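Local coordinates for oxygen-independent coproporphyrinogen III oxidase (Escherichia coli, PDB 1OLT), which catalyses the anaerobic, S-adenosylmethionine-dependent oxidative decarboxylation of two propionate groups of coproporphyrinogen III to give protoporphyrinogen IX in heme biosynthesis, at residues L89-E92 and I93-A97; K344-Y347 and Q348-E352; L431-R434 and N435-C439. All blocks are in the same frame, centred on the assembly; numbering follows the deposited sequence. Where two conformers were deposited one is given.

Followed from the N terminus, the three contacts come in series; none nests within or crosses another, and each joins consecutive residues of, or bordering, one helix, so none closes a loop. Contact 1 occupies the C-terminal part of helix 80-96 in the radical SAM core. Contact 2, far later in sequence, lies on helix 343-353, with its centre about 12 Å from that of contact 1. These two touch: Tyr-346 OH approaches Glu-92 OE1 at 2.6 Å, a probable hydrogen bond, and Val-350 packs on Gln-91. Contact 3, on helix 433-438 near the C terminus, is remote, its nearest atoms about 28 Å from either; it packs among helices 365-380 and 401-412.

Contact 1: residues L89-E92 and I93-A97; sequences LEQE and IVHRA
Ile-93 N donates to Leu-89 O at 2.8 Å, and a C=O...N angle of 166° places the donor almost on the extension of the carbonyl. Val-94 N reaches Glu-90 O at 2.9 Å, but tilted from the carbonyl plane. Two residues on, Arg-96 N donates a hydrogen bond to Glu-92 O at 2.9 Å. His-95 N is directed mainly at Gln-91 O, whose position is less certain; its second bond, to Glu-92 O, is weak, 3.3 Å long and bent to 120° at the hydrogen. The i to i+4 pattern is that of an alpha-helix, here the C-terminal part of helix 80-96 in the radical SAM core, with one face turned to helix 120-133 and another to helix 343-353. Glu-92 CG stands opposite the backbone N (chi1 -171°) and the chain runs out straight, which carries the carboxylate to partners in other parts of the chain. There OE1 is hydrogen-bonded to Tyr-346 OH and Gly-325 N, while OE2 takes Asn-339 ND2, so both oxygens of this buried acid are satisfied. Arg-96 looks to a different acid: its NE remains 5.6 Å from Glu-92 OE2, and NH1 forms a salt bridge with Glu-38. Glu-90 OE1 likewise pairs with Arg-125 on helix 120-133. On the apolar side, the CG1 branch of Ile-93 folds back beside its own backbone N, bringing CD1 within 4.4 Å of Leu-89 CB.

Contact 2: residues K344-Y347 and Q348-E352; sequences KQYY and QQVDE
Val-350 N donates to Tyr-346 O across 3.0 Å, with an angle of 165° at the hydrogen and the donor close to the carbonyl direction. Asp-351 N to Tyr-347 O and Gln-349 N to Gln-345 O are both 2.9 Å; Gln-348 N to Lys-344 O, at 3.0 Å, completes four successive backbone bonds. In these last three the donor is tilted from the plane of the carbonyl that receives it. Among the side chains, the polar end of Tyr-346 is occupied by Glu-92, which helps to hold the hydroxyl end of the ring in place, and the amide of Gln-349 is held at both atoms, OE1 by Gln-340 NE2 and NE2 by bonding to Leu-357 O.

Packing centres on Tyr-346 and Val-350. With CG opposite the backbone N (chi1 170°), the tyrosine ring extends to where Val-350 CG2 can sit over one face. This methyl lies 4.0 Å from the ring centroid, 18° off the normal and displaced toward the rim, a CH-pi contact whose closest ring carbons are CE1 and CZ. The same CG2 comes to 3.3 Å from Tyr-346 O, so one branch of the valine touches both the ring and the carbonyl of the residue a turn earlier. The arrangement is that of an amphipathic alpha-helix, 343-353, whose aromatic and aliphatic face lies against helix 80-96 of the radical SAM core, Tyr-346 packing there on Leu-89 and Tyr-347 on Tyr-85 and Ala-88.

Contact 3: residues L431-R434 and N435-C439; sequences LLIR and NICMC
Ile-433 reaches forward along its helix to both Ile-436 and Cys-437. Its CB carries two branches that part at once. CG2 takes the place between the backbone N and the carbonyl carbon, whereas CG1 lies opposite the N (chi1 -165°) and heads for the next turn. CG1 meets Cys-437 SG at 4.1 Å. From there chi2 of 65° bends the chain, and the terminal CD1 comes to 4.2 Å from Ile-436 CD1, a methyl-to-methyl contact. The isoleucine therefore spans its i+3 and i+4 neighbours, using a different atom for each.

These residues open the short helix 433-438, with Leu-432 at the N-cap position. The helix follows strand 422-425 in the HemN C-terminal region, which is probably related to helix-turn-helix domains. Ile-433 and Ile-436 both rest on Val-425 of that strand; Cys-437 faces Ile-374, Leu-377 and Ile-378 of helix 365-380, and Ile-436 also meets Leu-410 of helix 401-412.

Backbone bonding starts at the cap: Ile-436 N donates to Leu-432 O over a long 3.3 Å, in the carbonyl plane. The following bond, Cys-437 N to Ile-433 O, tightens to 2.9 Å and is nearly straight at the hydrogen. Met-438 N then bonds to Arg-434 O at 3.0 Å, more bent at 145°. Cys-437 SG, on the same side as its own N, hangs 3.3 Å from Ile-433 O, while Met-438 CB lies 3.3 Å from Arg-434 O.

Contact 1: residues L89-E92 and I93-A97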
loop_
_atom_site.group_PDB
_atom_site.type_symbol
_atom_site.label_atom_id
_atom_site.label_comp_id
_atom_site.label_asym_id
_atom_site.label_seq_id
_atom_site.Cartn_x
_atom_site.Cartn_y
_atom_site.Cartn_z
ATOM N N LEU A 89 -1.412 -6.211 -21.517
ATOM C CA LEU A 89 -0.416 -5.307 -20.927
ATOM C C LEU A 89 0.560 -4.809 -21.982
ATOM O O LEU A 89 0.847 -3.597 -22.032
ATOM C CB LEU A 89 0.372 -5.952 -19.808
ATOM C CG LEU A 89 -0.316 -6.090 -18.457
ATOM C CD1 LEU A 89 0.618 -6.897 -17.587
ATOM C CD2 LEU A 89 -0.531 -4.672 -17.875
ATOM N N GLU A 90 0.997 -5.692 -22.864
ATOM C CA GLU A 90 1.814 -5.256 -24.008
ATOM C C GLU A 90 1.150 -4.099 -24.799
ATOM O O GLU A 90 1.788 -3.120 -25.154
ATOM C CB GLU A 90 2.108 -6.415 -24.965
ATOM C CG GLU A 90 2.899 -5.986 -26.215
ATOM C CD GLU A 90 3.355 -7.169 -27.120
ATOM O OE1 GLU A 90 2.824 -8.294 -27.007
ATOM O OE2 GLU A 90 4.216 -6.953 -28.036
ATOM N N GLN A 91 -0.111 -4.260 -25.117
ATOM C CA GLN A 91 -0.834 -3.251 -25.880
ATOM C C GLN A 91 -1.000 -1.952 -25.020
ATOM O O GLN A 91 -0.755 -0.840 -25.500
ATOM C CB GLN A 91 -2.171 -3.767 -26.350
ATOM C CG GLN A 91 -2.124 -4.874 -27.451
ATOM C CD GLN A 91 -1.240 -4.530 -28.591
ATOM O OE1 GLN A 91 -1.248 -3.397 -29.027
ATOM N NE2 GLN A 91 -0.365 -5.467 -29.001
ATOM N N GLU A 92 -1.295 -2.103 -23.750
ATOM C CA GLU A 92 -1.399 -0.922 -22.881
ATOM C C GLU A 92 -0.050 -0.159 -22.830
ATOM O O GLU A 92 -0.022 1.089 -22.977
ATOM C CB GLU A 92 -1.916 -1.271 -21.455
ATOM C CG GLU A 92 -2.222 -0.051 -20.636
ATOM C CD GLU A 92 -2.698 -0.345 -19.160
ATOM O OE1 GLU A 92 -2.752 -1.533 -18.736
ATOM O OE2 GLU A 92 -2.975 0.649 -18.447
ATOM N N ILE A 93 1.033 -0.898 -22.677
ATOM C CA ILE A 93 2.340 -0.345 -22.551
ATOM C C ILE A 93 2.721 0.356 -23.854
ATOM O O ILE A 93 3.221 1.533 -23.861
ATOM C CB ILE A 93 3.361 -1.412 -22.166
ATOM C CG1 ILE A 93 3.137 -1.804 -20.698
ATOM C CG2 ILE A 93 4.728 -0.922 -22.399
ATOM C CD1 ILE A 93 3.711 -3.126 -20.301
ATOM N N VAL A 94 2.436 -0.316 -24.956
ATOM C CA VAL A 94 2.760 0.210 -26.271
ATOM C C VAL A 94 2.035 1.531 -26.569
ATOM O O VAL A 94 2.578 2.398 -27.192
ATOM C CB VAL A 94 2.452 -0.942 -27.339
ATOM C CG1 VAL A 94 2.000 -0.439 -28.561
ATOM C CG2 VAL A 94 3.728 -1.854 -27.441
ATOM N N HIS A 95 0.806 1.670 -26.083
ATOM C CA HIS A 95 0.053 2.886 -26.262
ATOM C C HIS A 95 0.370 4.023 -25.234
ATOM O O HIS A 95 0.376 5.145 -25.617
ATOM C CB HIS A 95 -1.437 2.565 -26.286
ATOM C CG HIS A 95 -1.837 1.751 -27.492
ATOM N ND1 HIS A 95 -2.529 2.295 -28.558
ATOM C CD2 HIS A 95 -1.619 0.444 -27.816
ATOM C CE1 HIS A 95 -2.732 1.357 -29.477
ATOM N NE2 HIS A 95 -2.179 0.234 -29.062
ATOM N N ARG A 96 0.636 3.697 -23.972
ATOM C CA ARG A 96 0.854 4.698 -22.908
ATOM C C ARG A 96 2.289 5.152 -22.806
ATOM O O ARG A 96 2.552 6.352 -22.649
ATOM C CB ARG A 96 0.420 4.187 -21.541
ATOM C CG ARG A 96 -1.057 4.160 -21.336
ATOM C CD ARG A 96 -1.614 5.547 -21.388
ATOM N NE ARG A 96 -2.968 5.726 -20.897
ATOM C CZ ARG A 96 -3.899 6.496 -21.480
ATOM N NH1 ARG A 96 -3.708 7.060 -22.660
ATOM N NH2 ARG A 96 -5.086 6.646 -20.901
ATOM N N ALA A 97 3.214 4.237 -22.971
ATOM C CA ALA A 97 4.620 4.553 -22.795
ATOM C C ALA A 97 5.216 5.703 -23.629
ATOM O O ALA A 97 6.057 6.434 -23.091
ATOM C CB ALA A 97 5.459 3.305 -22.917
#

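Contact 2: residues K344-Y347 and Q348-E352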
loop_
_atom_site.group_PDB
_atom_site.type_symbol
_atom_site.label_atom_id
_atom_site.label_comp_id
_atom_site.label_asym_id
_atom_site.label_seq_id
_atom_site.Cartn_x
_atom_site.Cartn_y
_atom_site.Cartn_z
ATOM N N LYS A 344 -12.901 -8.221 -18.045
ATOM C CA LYS A 344 -13.477 -8.268 -19.357
ATOM C C LYS A 344 -13.561 -6.844 -19.921
ATOM O O LYS A 344 -13.303 -6.632 -21.114
ATOM C CB LYS A 344 -14.873 -8.877 -19.330
ATOM C CG LYS A 344 -15.564 -8.861 -20.677
ATOM C CD LYS A 344 -16.990 -9.494 -20.481
ATOM C CE LYS A 344 -17.820 -9.487 -21.778
ATOM N NZ LYS A 344 -17.896 -10.915 -22.343
ATOM N N GLN A 345 -13.763 -5.824 -19.116
ATOM C CA GLN A 345 -13.872 -4.432 -19.770
ATOM C C GLN A 345 -12.412 -3.843 -19.868
ATOM O O GLN A 345 -12.152 -3.023 -20.759
ATOM C CB GLN A 345 -14.835 -3.385 -19.011
ATOM C CG GLN A 345 -16.343 -3.929 -18.791
ATOM C CD GLN A 345 -17.043 -4.000 -20.075
ATOM O OE1 GLN A 345 -17.588 -5.049 -20.438
ATOM N NE2 GLN A 345 -17.017 -2.899 -20.814
ATOM N N TYR A 346 -11.495 -4.233 -18.961
ATOM C CA TYR A 346 -10.129 -3.878 -19.198
ATOM C C TYR A 346 -9.689 -4.396 -20.598
ATOM O O TYR A 346 -9.197 -3.649 -21.401
ATOM C CB TYR A 346 -9.262 -4.463 -18.050
ATOM C CG TYR A 346 -7.772 -4.345 -18.318
ATOM C CD1 TYR A 346 -7.089 -3.156 -18.075
ATOM C CD2 TYR A 346 -7.046 -5.396 -18.820
ATOM C CE1 TYR A 346 -5.733 -3.034 -18.371
ATOM C CE2 TYR A 346 -5.691 -5.264 -19.133
ATOM C CZ TYR A 346 -5.043 -4.091 -18.899
ATOM O OH TYR A 346 -3.699 -3.964 -19.193
ATOM N N TYR A 347 -9.920 -5.668 -20.888
ATOM C CA TYR A 347 -9.527 -6.251 -22.157
ATOM C C TYR A 347 -10.190 -5.582 -23.320
ATOM O O TYR A 347 -9.531 -5.212 -24.293
ATOM C CB TYR A 347 -9.873 -7.740 -22.212
ATOM C CG TYR A 347 -8.987 -8.664 -21.435
ATOM C CD1 TYR A 347 -7.659 -8.375 -21.215
ATOM C CD2 TYR A 347 -9.455 -9.873 -20.996
ATOM C CE1 TYR A 347 -6.838 -9.247 -20.539
ATOM C CE2 TYR A 347 -8.612 -10.789 -20.265
ATOM C CZ TYR A 347 -7.327 -10.473 -20.070
ATOM O OH TYR A 347 -6.471 -11.294 -19.434
ATOM N N GLN A 348 -11.488 -5.400 -23.226
ATOM C CA GLN A 348 -12.247 -4.799 -24.298
ATOM C C GLN A 348 -11.792 -3.370 -24.594
ATOM O O GLN A 348 -11.625 -2.995 -25.768
ATOM C CB GLN A 348 -13.765 -4.863 -24.016
ATOM C CG GLN A 348 -14.624 -4.444 -25.197
ATOM C CD GLN A 348 -16.149 -4.540 -24.887
ATOM O OE1 GLN A 348 -16.612 -5.543 -24.319
ATOM N NE2 GLN A 348 -16.899 -3.515 -25.249
ATOM N N GLN A 349 -11.561 -2.568 -23.562
ATOM C CA GLN A 349 -11.133 -1.194 -23.845
ATOM C C GLN A 349 -9.681 -1.133 -24.344
ATOM O O GLN A 349 -9.358 -0.355 -25.239
ATOM C CB GLN A 349 -11.357 -0.295 -22.622
ATOM C CG GLN A 349 -11.344 1.190 -22.988
ATOM C CD GLN A 349 -11.511 2.111 -21.755
ATOM O OE1 GLN A 349 -12.362 1.857 -20.949
ATOM N NE2 GLN A 349 -10.716 3.189 -21.663
ATOM N N VAL A 350 -8.792 -1.980 -23.817
ATOM C CA VAL A 350 -7.423 -1.976 -24.314
ATOM C C VAL A 350 -7.435 -2.350 -25.817
ATOM O O VAL A 350 -6.773 -1.708 -26.642
ATOM C CB VAL A 350 -6.538 -2.892 -23.530
ATOM C CG1 VAL A 350 -5.198 -3.179 -24.229
ATOM C CG2 VAL A 350 -6.273 -2.301 -22.151
ATOM N N ASP A 351 -8.235 -3.348 -26.157
ATOM C CA ASP A 351 -8.307 -3.798 -27.548
ATOM C C ASP A 351 -8.837 -2.680 -28.446
ATOM O O ASP A 351 -8.336 -2.460 -29.589
ATOM C CB ASP A 351 -9.175 -5.074 -27.645
ATOM C CG ASP A 351 -9.309 -5.576 -29.070
ATOM O OD1 ASP A 351 -8.288 -5.828 -29.750
ATOM O OD2 ASP A 351 -10.395 -5.637 -29.625
ATOM N N GLU A 352 -9.864 -1.978 -27.988
ATOM C CA GLU A 352 -10.487 -0.970 -28.840
ATOM C C GLU A 352 -9.772 0.368 -28.848
ATOM O O GLU A 352 -9.826 1.071 -29.858
ATOM C CB GLU A 352 -11.972 -0.730 -28.427
ATOM C CG GLU A 352 -12.818 -1.980 -28.644
ATOM C CD GLU A 352 -14.291 -1.844 -28.211
ATOM O OE1 GLU A 352 -14.664 -0.816 -27.558
ATOM O OE2 GLU A 352 -15.067 -2.805 -28.529
#

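Contact 3: residues L431-R434 and N435-C439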
loop_
_atom_site.group_PDB
_atom_site.type_symbol
_atom_site.label_atom_id
_atom_site.label_comp_id
_atom_site.label_asym_id
_atom_site.label_seq_id
_atom_site.Cartn_x
_atom_site.Cartn_y
_atom_site.Cartn_z
ATOM N N LEU A 431 -1.849 6.395 17.124
ATOM C CA LEU A 431 -2.754 5.318 16.684
ATOM C C LEU A 431 -4.111 5.846 16.183
ATOM O O LEU A 431 -4.852 5.140 15.474
ATOM C CB LEU A 431 -2.951 4.283 17.797
ATOM C CG LEU A 431 -1.726 3.401 18.055
ATOM C CD1 LEU A 431 -1.704 2.855 19.471
ATOM C CD2 LEU A 431 -1.662 2.241 17.002
ATOM N N LEU A 432 -4.421 7.093 16.546
ATOM C CA LEU A 432 -5.663 7.747 16.138
ATOM C C LEU A 432 -5.433 8.782 15.055
ATOM O O LEU A 432 -6.124 9.807 14.999
ATOM C CB LEU A 432 -6.272 8.389 17.389
ATOM C CG LEU A 432 -6.556 7.353 18.498
ATOM C CD1 LEU A 432 -7.095 7.974 19.796
ATOM C CD2 LEU A 432 -7.537 6.288 17.963
ATOM N N ILE A 433 -4.459 8.528 14.192
ATOM C CA ILE A 433 -4.114 9.462 13.135
ATOM C C ILE A 433 -5.231 9.670 12.111
ATOM O O ILE A 433 -5.391 10.752 11.604
ATOM C CB ILE A 433 -2.826 9.004 12.416
ATOM C CG1 ILE A 433 -2.260 10.141 11.577
ATOM C CG2 ILE A 433 -3.088 7.752 11.556
ATOM C CD1 ILE A 433 -1.798 11.315 12.405
ATOM N N ARG A 434 -5.991 8.621 11.803
ATOM C CA ARG A 434 -7.096 8.729 10.848
ATOM C C ARG A 434 -8.168 9.687 11.404
ATOM O O ARG A 434 -8.735 10.492 10.648
ATOM C CB ARG A 434 -7.714 7.363 10.515
ATOM C CG ARG A 434 -6.756 6.329 9.835
ATOM C CD ARG A 434 -7.235 4.871 10.037
ATOM N NE ARG A 434 -6.349 3.787 9.543
ATOM C CZ ARG A 434 -5.189 3.366 10.119
ATOM N NH1 ARG A 434 -4.685 3.973 11.192
ATOM N NH2 ARG A 434 -4.513 2.330 9.584
ATOM N N ASN A 435 -8.417 9.610 12.717
ATOM C CA ASN A 435 -9.303 10.567 13.402
ATOM C C ASN A 435 -8.840 11.993 13.173
ATOM O O ASN A 435 -9.639 12.846 12.791
ATOM C CB ASN A 435 -9.390 10.311 14.913
ATOM C CG ASN A 435 -9.725 8.850 15.259
ATOM O OD1 ASN A 435 -8.832 8.004 15.368
ATOM N ND2 ASN A 435 -11.010 8.566 15.454
ATOM N N ILE A 436 -7.545 12.248 13.377
ATOM C CA ILE A 436 -6.989 13.591 13.211
ATOM C C ILE A 436 -7.114 14.081 11.760
ATOM O O ILE A 436 -7.527 15.224 11.502
ATOM C CB ILE A 436 -5.499 13.619 13.680
ATOM C CG1 ILE A 436 -5.396 13.406 15.196
ATOM C CG2 ILE A 436 -4.790 14.908 13.263
ATOM C CD1 ILE A 436 -4.042 12.865 15.659
ATOM N N CYS A 437 -6.745 13.219 10.812
ATOM C CA CYS A 437 -6.784 13.568 9.394
ATOM C C CYS A 437 -8.205 13.880 8.932
ATOM O O CYS A 437 -8.402 14.757 8.085
ATOM C CB CYS A 437 -6.192 12.439 8.521
ATOM S SG CYS A 437 -4.417 12.263 8.783
ATOM N N MET A 438 -9.175 13.181 9.514
ATOM C CA MET A 438 -10.587 13.348 9.187
ATOM C C MET A 438 -11.098 14.779 9.434
ATOM O O MET A 438 -12.085 15.201 8.810
ATOM C CB MET A 438 -11.437 12.354 9.995
ATOM C CG MET A 438 -12.724 11.875 9.316
ATOM S SD MET A 438 -13.471 10.310 10.018
ATOM C CE MET A 438 -12.661 10.163 11.688
ATOM N N CYS A 439 -10.451 15.521 10.338
ATOM C CA CYS A 439 -10.843 16.930 10.585
ATOM C C CYS A 439 -10.634 17.841 9.379
ATOM O O CYS A 439 -11.258 18.932 9.285
ATOM C CB CYS A 439 -10.091 17.509 11.778
ATOM S SG CYS A 439 -10.473 16.598 13.267
#